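PDB 3L1W: Endonuclease/exonuclease/phosphatase domain-containing protein from Enterococcus faecalis, which is of unknown function but belongs to the endonuclease/exonuclease/phosphatase family and may act as a 3'-5' RNA exonuclease. Local coordinates for residues S62-I76 / G107-E119. Sequence-based numbering, arbitrary orientation.
Sequences SAEREGDGQGEGLAI and GCPRIALWGLFKE. With EDO (1,2-ethanediol), chain K.
Strand 111-119 packs face to face on the hairpin 62-76, its axis 7.8 Å from that of strand 62-64, nearly antiparallel, and 7.4 Å from that of strand 73-76, nearly parallel, with no hydrogen bond between the segments. Branched aliphatic side chains suit such an interface, since they fill the gap and ask for no polar partner. L74 and I111 pass alongside one another pointing opposite ways, L74 CD1 lying 3.9 Å from I111 CG1, while I111 CD1 reaches A63 CB at 3.9 Å. The small methyl of A63 lets both I111 and L113 come close to its strand. With CG anti to the backbone N (chi1 173°), L113 sends its two methyls to different strands: CD1 meets A63, and CD2 lies 3.9 Å from I76 CG1. Farther along, I76 CG2 touches F117 CZ, whose ring also packs edge-to-face with Y78.

At the hairpin's loop end, R65, in the conformer described here, one of two for this side chain, runs its extended chain past P109, CD standing 3.2 Å from P109 O, and C108 SG lies over one face of its guanidinium. In this conformer R65 NH2 sits 3.8 Å above the centre of the R110 guanidinium, the planes 77° apart; the salt bridge of R110 to D134 and the acidic E72 nearby probably ease this meeting of like charges. E64 folds back into the turn, where OE1 accepts from E66 N and G71 N on opposite faces of its carboxylate, fixing the loop's shape. The arrangement is the central interface of the DNase I-like alpha/beta sandwich, where two mixed beta sheets pack through their apolar faces.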
loop_
_atom_site.group_PDB
_atom_site.type_symbol
_atom_site.label_atom_id
_atom_site.label_comp_id
_atom_site.label_asym_id
_atom_site.label_seq_id
_atom_site.Cartn_x
_atom_site.Cartn_y
_atom_site.Cartn_z
ATOM N N SER A 62 13.217 17.416 13.161
ATOM C CA SER A 62 14.153 17.643 12.064
ATOM C C SER A 62 15.439 18.311 12.514
ATOM O O SER A 62 15.509 18.885 13.595
ATOM C CB SER A 62 13.517 18.473 10.945
ATOM O OG SER A 62 13.322 19.817 11.352
ATOM N N ALA A 63 16.452 18.219 11.659
ATOM C CA ALA A 63 17.743 18.862 11.893
ATOM C C ALA A 63 18.405 18.979 10.537
ATOM O O ALA A 63 18.057 18.244 9.613
ATOM C CB ALA A 63 18.594 18.030 12.835
ATOM N N GLU A 64 19.332 19.913 10.383
ATOM C CA GLU A 64 19.962 20.074 9.075
ATOM C C GLU A 64 21.477 20.169 9.188
ATOM O O GLU A 64 22.009 20.406 10.270
ATOM C CB GLU A 64 19.334 21.223 8.279
ATOM C CG GLU A 64 19.287 22.542 9.012
ATOM C CD GLU A 64 20.653 23.165 9.145
ATOM O OE1 GLU A 64 21.330 23.318 8.107
ATOM O OE2 GLU A 64 21.042 23.501 10.284
ATOM N N ARG A 65 22.159 19.977 8.065
ATOM C CA ARG A 65 23.584 19.691 8.111
ATOM C C ARG A 65 24.482 20.926 8.133
ATOM O O ARG A 65 25.666 20.822 8.449
ATOM C CB ARG A 65 23.976 18.738 6.974
ATOM C CG ARG A 65 23.924 19.353 5.592
ATOM C CD ARG A 65 24.044 18.291 4.503
ATOM N NE ARG A 65 24.279 18.908 3.202
ATOM C CZ ARG A 65 24.424 18.241 2.064
ATOM N NH1 ARG A 65 24.639 18.903 0.936
ATOM N NH2 ARG A 65 24.351 16.919 2.050
ATOM N N GLU A 66 23.928 22.098 7.831
ATOM C CA GLU A 66 24.758 23.307 7.831
ATOM C C GLU A 66 24.886 23.928 9.213
ATOM O O GLU A 66 25.887 24.569 9.518
ATOM C CB GLU A 66 24.252 24.339 6.818
ATOM C CG GLU A 66 24.302 23.858 5.371
ATOM C CD GLU A 66 25.708 23.487 4.920
ATOM O OE1 GLU A 66 26.674 24.122 5.393
ATOM O OE2 GLU A 66 25.846 22.565 4.087
ATOM N N GLY A 67 23.875 23.732 10.052
ATOM C CA GLY A 67 23.891 24.288 11.393
ATOM C C GLY A 67 23.157 25.613 11.486
ATOM O O GLY A 67 22.643 25.971 12.547
ATOM N N ASP A 68 23.107 26.342 10.373
ATOM C CA ASP A 68 22.407 27.626 10.317
ATOM C C ASP A 68 20.913 27.450 10.036
ATOM O O ASP A 68 20.216 28.413 9.712
ATOM C CB ASP A 68 23.043 28.547 9.268
ATOM C CG ASP A 68 23.026 27.946 7.871
ATOM O OD1 ASP A 68 22.302 26.951 7.657
ATOM O OD2 ASP A 68 23.733 28.470 6.984
ATOM N N GLY A 69 20.430 26.215 10.161
ATOM C CA GLY A 69 19.029 25.903 9.940
ATOM C C GLY A 69 18.571 26.098 8.504
ATOM O O GLY A 69 17.382 26.017 8.206
ATOM N N GLN A 70 19.512 26.351 7.604
ATOM C CA GLN A 70 19.156 26.632 6.218
ATOM C C GLN A 70 19.514 25.506 5.255
ATOM O O GLN A 70 19.146 25.553 4.081
ATOM C CB GLN A 70 19.814 27.934 5.754
ATOM C CG GLN A 70 19.490 29.131 6.634
ATOM C CD GLN A 70 17.999 29.348 6.783
ATOM O OE1 GLN A 70 17.267 29.408 5.796
ATOM N NE2 GLN A 70 17.538 29.466 8.023
ATOM N N GLY A 71 20.233 24.498 5.739
ATOM C CA GLY A 71 20.747 23.469 4.852
ATOM C C GLY A 71 19.833 22.279 4.607
ATOM O O GLY A 71 18.712 22.218 5.109
ATOM N N GLU A 72 20.328 21.327 3.824
ATOM C CA GLU A 72 19.628 20.062 3.591
ATOM C C GLU A 72 19.649 19.249 4.876
ATOM O O GLU A 72 20.670 19.184 5.566
ATOM C CB GLU A 72 20.305 19.287 2.456
ATOM C CG GLU A 72 19.713 17.906 2.194
ATOM C CD GLU A 72 20.477 17.132 1.131
ATOM O OE1 GLU A 72 21.077 17.769 0.237
ATOM O OE2 GLU A 72 20.471 15.885 1.184
ATOM N N GLY A 73 18.528 18.621 5.202
ATOM C CA GLY A 73 18.413 17.964 6.487
ATOM C C GLY A 73 17.720 16.616 6.471
ATOM O O GLY A 73 17.431 16.041 5.420
ATOM N N LEU A 74 17.476 16.119 7.674
ATOM C CA LEU A 74 16.810 14.847 7.897
ATOM C C LEU A 74 15.589 15.114 8.754
ATOM O O LEU A 74 15.518 16.127 9.454
ATOM C CB LEU A 74 17.726 13.893 8.651
ATOM C CG LEU A 74 19.083 13.581 8.033
ATOM C CD1 LEU A 74 19.883 12.647 8.938
ATOM C CD2 LEU A 74 18.910 12.976 6.631
ATOM N N ALA A 75 14.618 14.208 8.702
ATOM C CA ALA A 75 13.468 14.317 9.583
ATOM C C ALA A 75 13.079 12.946 10.078
ATOM O O ALA A 75 13.356 11.925 9.433
ATOM C CB ALA A 75 12.276 14.977 8.853
ATOM N N ILE A 76 12.451 12.919 11.243
ATOM C CA ILE A 76 11.740 11.729 11.672
ATOM C C ILE A 76 10.304 12.149 11.897
ATOM O O ILE A 76 10.029 13.014 12.724
ATOM C CB ILE A 76 12.326 11.132 12.966
ATOM C CG1 ILE A 76 13.783 10.732 12.746
ATOM C CG2 ILE A 76 11.499 9.901 13.390
ATOM C CD1 ILE A 76 14.496 10.284 14.015
ATOM N N GLY A 107 32.637 14.501 1.353
ATOM C CA GLY A 107 32.548 15.642 0.457
ATOM C C GLY A 107 31.708 16.798 0.972
ATOM O O GLY A 107 31.640 17.855 0.349
ATOM N N CYS A 108 31.056 16.604 2.111
ATOM C CA CYS A 108 30.170 17.626 2.651
ATOM C C CYS A 108 29.789 17.278 4.083
ATOM O O CYS A 108 29.962 16.137 4.507
ATOM C CB CYS A 108 28.906 17.733 1.791
ATOM S SG CYS A 108 27.845 16.257 1.839
ATOM N N PRO A 109 29.274 18.259 4.835
ATOM C CA PRO A 109 28.783 17.931 6.174
ATOM C C PRO A 109 27.656 16.916 6.065
ATOM O O PRO A 109 26.848 16.984 5.130
ATOM C CB PRO A 109 28.255 19.274 6.698
ATOM C CG PRO A 109 28.910 20.311 5.845
ATOM C CD PRO A 109 29.063 19.676 4.502
ATOM N N ARG A 110 27.639 15.951 6.979
ATOM C CA ARG A 110 26.568 14.972 7.051
ATOM C C ARG A 110 26.172 14.871 8.503
ATOM O O ARG A 110 27.021 14.988 9.392
ATOM C CB ARG A 110 27.034 13.595 6.572
ATOM C CG ARG A 110 27.389 13.531 5.108
ATOM C CD ARG A 110 26.167 13.304 4.257
ATOM N NE ARG A 110 26.498 13.408 2.841
ATOM C CZ ARG A 110 25.614 13.286 1.861
ATOM N NH1 ARG A 110 24.343 13.038 2.148
ATOM N NH2 ARG A 110 26.001 13.402 0.598
ATOM N N ILE A 111 24.890 14.662 8.752
ATOM C CA ILE A 111 24.452 14.482 10.122
ATOM C C ILE A 111 23.723 13.164 10.287
ATOM O O ILE A 111 23.280 12.545 9.315
ATOM C CB ILE A 111 23.523 15.617 10.591
ATOM C CG1 ILE A 111 22.274 15.688 9.713
ATOM C CG2 ILE A 111 24.274 16.958 10.601
ATOM C CD1 ILE A 111 21.113 16.415 10.382
ATOM N N ALA A 112 23.624 12.727 11.531
ATOM C CA ALA A 112 22.654 11.708 11.891
ATOM C C ALA A 112 21.662 12.342 12.841
ATOM O O ALA A 112 22.023 13.170 13.684
ATOM C CB ALA A 112 23.327 10.508 12.538
ATOM N N LEU A 113 20.404 11.946 12.691
ATOM C CA LEU A 113 19.324 12.437 13.534
ATOM C C LEU A 113 18.759 11.220 14.245
ATOM O O LEU A 113 18.441 10.220 13.604
ATOM C CB LEU A 113 18.236 13.081 12.660
ATOM C CG LEU A 113 16.933 13.524 13.341
ATOM C CD1 LEU A 113 17.198 14.576 14.419
ATOM C CD2 LEU A 113 15.879 14.019 12.329
ATOM N N TRP A 114 18.630 11.290 15.565
ATOM C CA TRP A 114 18.100 10.148 16.304
ATOM C C TRP A 114 16.985 10.561 17.266
ATOM O O TRP A 114 16.845 11.742 17.627
ATOM C CB TRP A 114 19.235 9.432 17.054
ATOM C CG TRP A 114 19.904 10.325 18.065
ATOM C CD1 TRP A 114 20.994 11.123 17.865
ATOM C CD2 TRP A 114 19.509 10.522 19.429
ATOM N NE1 TRP A 114 21.298 11.806 19.019
ATOM C CE2 TRP A 114 20.403 11.451 19.993
ATOM C CE3 TRP A 114 18.480 10.004 20.223
ATOM C CZ2 TRP A 114 20.303 11.871 21.321
ATOM C CZ3 TRP A 114 18.382 10.419 21.536
ATOM C CH2 TRP A 114 19.290 11.343 22.076
ATOM N N GLY A 115 16.185 9.577 17.662
ATOM C CA GLY A 115 15.150 9.785 18.658
ATOM C C GLY A 115 14.990 8.558 19.528
ATOM O O GLY A 115 15.116 7.421 19.054
ATOM N N LEU A 116 14.740 8.790 20.812
ATOM C CA LEU A 116 14.374 7.721 21.726
ATOM C C LEU A 116 12.865 7.802 21.874
ATOM O O LEU A 116 12.325 8.851 22.238
ATOM C CB LEU A 116 15.069 7.904 23.077
ATOM C CG LEU A 116 14.978 6.714 24.035
ATOM C CD1 LEU A 116 15.751 5.515 23.478
ATOM C CD2 LEU A 116 15.492 7.099 25.419
ATOM N N PHE A 117 12.190 6.700 21.561
ATOM C CA PHE A 117 10.736 6.671 21.485
ATOM C C PHE A 117 10.169 5.615 22.420
ATOM O O PHE A 117 10.882 4.712 22.865
ATOM C CB PHE A 117 10.282 6.352 20.055
ATOM C CG PHE A 117 10.526 7.467 19.071
ATOM C CD1 PHE A 117 11.715 7.540 18.359
ATOM C CD2 PHE A 117 9.562 8.446 18.863
ATOM C CE1 PHE A 117 11.939 8.570 17.454
ATOM C CE2 PHE A 117 9.777 9.477 17.957
ATOM C CZ PHE A 117 10.957 9.537 17.252
ATOM N N LYS A 118 8.885 5.736 22.727
ATOM C CA LYS A 118 8.170 4.648 23.379
ATOM C C LYS A 118 6.850 4.431 22.683
ATOM O O LYS A 118 6.136 5.392 22.403
ATOM C CB LYS A 118 7.885 4.972 24.844
ATOM C CG LYS A 118 9.049 4.789 25.783
ATOM C CD LYS A 118 8.555 4.919 27.214
ATOM C CE LYS A 118 9.706 5.046 28.184
ATOM N NZ LYS A 118 9.199 5.409 29.522
ATOM N N GLU A 119 6.509 3.174 22.420
ATOM C CA GLU A 119 5.180 2.861 21.919
ATOM C C GLU A 119 4.147 3.119 23.006
ATOM O O GLU A 119 4.400 2.868 24.179
ATOM C CB GLU A 119 5.098 1.400 21.479
ATOM C CG GLU A 119 5.902 1.088 20.240
ATOM C CD GLU A 119 5.573 -0.286 19.679
ATOM O OE1 GLU A 119 4.493 -0.431 19.070
ATOM O OE2 GLU A 119 6.397 -1.210 19.847
HETATM C C1 EDO K . 25.216 12.814 20.982
HETATM O O1 EDO K . 25.102 11.721 21.906
HETATM C C2 EDO K . 24.202 12.619 19.863
HETATM O O2 EDO K . 23.367 13.773 19.703
HETATM O O HOH W 1 22.541 14.668 0.052
#